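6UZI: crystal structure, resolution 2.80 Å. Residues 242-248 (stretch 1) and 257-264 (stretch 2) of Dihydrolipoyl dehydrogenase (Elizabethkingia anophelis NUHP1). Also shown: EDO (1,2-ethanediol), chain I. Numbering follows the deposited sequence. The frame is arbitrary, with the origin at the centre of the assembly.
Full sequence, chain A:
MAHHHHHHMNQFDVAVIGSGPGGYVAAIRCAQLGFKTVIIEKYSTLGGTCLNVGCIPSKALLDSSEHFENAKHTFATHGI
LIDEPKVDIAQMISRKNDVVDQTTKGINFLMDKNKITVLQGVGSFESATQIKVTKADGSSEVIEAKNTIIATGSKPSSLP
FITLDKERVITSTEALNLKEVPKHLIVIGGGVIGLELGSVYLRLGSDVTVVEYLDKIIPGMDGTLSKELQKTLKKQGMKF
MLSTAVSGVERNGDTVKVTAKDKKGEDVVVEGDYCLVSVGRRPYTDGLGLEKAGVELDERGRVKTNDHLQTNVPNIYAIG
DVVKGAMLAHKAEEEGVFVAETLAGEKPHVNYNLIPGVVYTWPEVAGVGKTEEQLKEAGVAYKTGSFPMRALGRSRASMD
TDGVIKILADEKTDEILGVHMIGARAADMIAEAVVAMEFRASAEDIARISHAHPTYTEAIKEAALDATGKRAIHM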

# COMPACT_ATOMS: atom_id res chain seq x y z
N LEU A 242 -5.18 -24.15 20.19
CA LEU A 242 -6.55 -23.71 20.01
C LEU A 242 -7.53 -24.64 20.73
O LEU A 242 -7.16 -25.72 21.18
CB LEU A 242 -6.89 -23.64 18.51
CG LEU A 242 -5.99 -22.78 17.62
CD1 LEU A 242 -6.53 -22.68 16.20
CD2 LEU A 242 -5.79 -21.40 18.22
N SER A 243 -8.78 -24.18 20.84
CA SER A 243 -9.87 -24.93 21.47
C SER A 243 -9.49 -25.42 22.86
O SER A 243 -9.75 -26.56 23.25
CB SER A 243 -10.30 -26.11 20.59
OG SER A 243 -10.69 -25.69 19.30
N THR A 244 -8.87 -24.54 23.64
CA THR A 244 -8.28 -24.89 24.93
C THR A 244 -8.81 -23.93 25.98
O THR A 244 -8.61 -22.72 25.86
CB THR A 244 -6.75 -24.85 24.85
OG1 THR A 244 -6.32 -25.71 23.79
CG2 THR A 244 -6.14 -25.34 26.13
N ALA A 245 -9.46 -24.46 27.00
CA ALA A 245 -10.13 -23.65 28.01
C ALA A 245 -9.20 -23.48 29.21
O ALA A 245 -8.97 -24.44 29.96
CB ALA A 245 -11.45 -24.29 28.43
N VAL A 246 -8.68 -22.27 29.38
CA VAL A 246 -7.78 -21.96 30.48
C VAL A 246 -8.58 -21.92 31.77
O VAL A 246 -9.71 -21.42 31.81
CB VAL A 246 -7.04 -20.64 30.24
CG1 VAL A 246 -6.17 -20.29 31.43
CG2 VAL A 246 -6.21 -20.70 28.98
N SER A 247 -8.01 -22.49 32.84
CA SER A 247 -8.62 -22.45 34.15
C SER A 247 -7.75 -21.82 35.21
O SER A 247 -8.23 -21.59 36.33
CB SER A 247 -9.00 -23.87 34.59
OG SER A 247 -7.85 -24.71 34.61
N GLY A 248 -6.49 -21.49 34.90
CA GLY A 248 -5.62 -20.91 35.90
C GLY A 248 -4.40 -20.28 35.28
O GLY A 248 -3.88 -20.76 34.27
N LYS A 257 2.51 -20.00 34.95
CA LYS A 257 2.01 -21.32 34.61
C LYS A 257 0.54 -21.21 34.23
O LYS A 257 -0.29 -20.78 35.04
CB LYS A 257 2.21 -22.29 35.78
CG LYS A 257 1.86 -23.73 35.46
CD LYS A 257 2.42 -24.68 36.50
CE LYS A 257 1.33 -25.52 37.12
NZ LYS A 257 1.94 -26.63 37.91
N VAL A 258 0.20 -21.61 33.01
CA VAL A 258 -1.16 -21.55 32.50
C VAL A 258 -1.70 -22.97 32.44
O VAL A 258 -1.14 -23.81 31.73
CB VAL A 258 -1.21 -20.88 31.11
CG1 VAL A 258 -2.61 -20.92 30.52
CG2 VAL A 258 -0.70 -19.45 31.18
N THR A 259 -2.76 -23.24 33.20
CA THR A 259 -3.38 -24.56 33.23
C THR A 259 -4.72 -24.51 32.50
O THR A 259 -5.46 -23.53 32.63
CB THR A 259 -3.58 -25.09 34.66
OG1 THR A 259 -4.35 -24.16 35.43
CG2 THR A 259 -2.25 -25.32 35.34
N ALA A 260 -5.01 -25.56 31.72
CA ALA A 260 -6.19 -25.57 30.87
C ALA A 260 -6.56 -27.00 30.51
O ALA A 260 -5.86 -27.96 30.85
CB ALA A 260 -5.95 -24.74 29.60
N LYS A 261 -7.67 -27.15 29.78
CA LYS A 261 -8.09 -28.43 29.23
C LYS A 261 -8.36 -28.25 27.74
O LYS A 261 -8.87 -27.21 27.32
CB LYS A 261 -9.33 -28.98 29.94
CG LYS A 261 -9.04 -29.53 31.32
CD LYS A 261 -10.24 -30.23 31.93
CE LYS A 261 -9.94 -30.78 33.32
NZ LYS A 261 -8.99 -31.94 33.29
N ASP A 262 -8.01 -29.26 26.95
CA ASP A 262 -8.11 -29.19 25.50
C ASP A 262 -9.47 -29.72 25.05
O ASP A 262 -10.32 -30.07 25.86
CB ASP A 262 -6.94 -29.95 24.86
CG ASP A 262 -6.96 -31.45 25.15
OD1 ASP A 262 -7.91 -31.96 25.79
OD2 ASP A 262 -6.00 -32.14 24.74
N LYS A 263 -9.68 -29.80 23.73
CA LYS A 263 -10.99 -30.18 23.23
C LYS A 263 -11.32 -31.63 23.55
O LYS A 263 -12.50 -31.97 23.64
CB LYS A 263 -11.07 -29.91 21.73
CG LYS A 263 -10.17 -30.79 20.88
CD LYS A 263 -9.85 -30.09 19.58
CE LYS A 263 -10.21 -30.92 18.35
NZ LYS A 263 -10.42 -30.03 17.16
N LYS A 264 -10.31 -32.47 23.76
CA LYS A 264 -10.53 -33.84 24.20
C LYS A 264 -10.67 -33.96 25.71
O LYS A 264 -10.82 -35.07 26.22
CB LYS A 264 -9.40 -34.75 23.69
C1 EDO I . -11.07 -19.48 29.71
O1 EDO I . -12.33 -18.97 30.18
C2 EDO I . -11.10 -19.57 28.19
O2 EDO I . -9.80 -19.89 27.67
O HOH W 1 -7.75 -28.70 21.71
O HOH W 2 -8.81 -27.06 17.17

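Backbone polar groups in a sheet usually find partners, and a β bulge shows how two successive donors can share one acceptor. Strands 245-248 and 257-261 of this dehydrogenase pair in antiparallel fashion, and the contact between the stretches covers 463 Å², both sides summed. At one end the exchange is regular: Ala-245 N donates to Lys-261 O (2.8 Å), and Lys-261 N returns a bond to Ala-245 O (3.0 Å). The register then slips by one residue between Val-246 and Gly-248. Thr-259 O consequently accepts from both Ser-247 N (2.8 Å) and Gly-248 N (3.2 Å), with a weak third bond from Ser-247 OG (3.3 Å), while Thr-259 N is satisfied by Gly-248 O (2.9 Å). Gly-248 suits its place, since an ideal CB on Gly-248 would clash with Thr-259 OG1, 2.8 Å off.

Val-246, in a non-hydrogen-bonded pair with Ala-260, gives its N-H to O2 of a 1,2-ethanediol (3.1 Å from Val-246 N), probably from the crystallisation liquor. Val-246 CG1 packs 3.7 Å from Val-258 CG1; the CA atoms of Val-246 and Ala-260 lie 4.0 Å apart, and Ala-260 CB sits 4.1 Å from Val-246 CG2. Val-258 and Ala-260 are buried. Beyond the strands, water 1 bridges Leu-242 O (3.1 Å) and Lys-263 N (3.0 Å), and within stretch 1, Thr-244 OG1 also donates to Leu-242 O (2.7 Å).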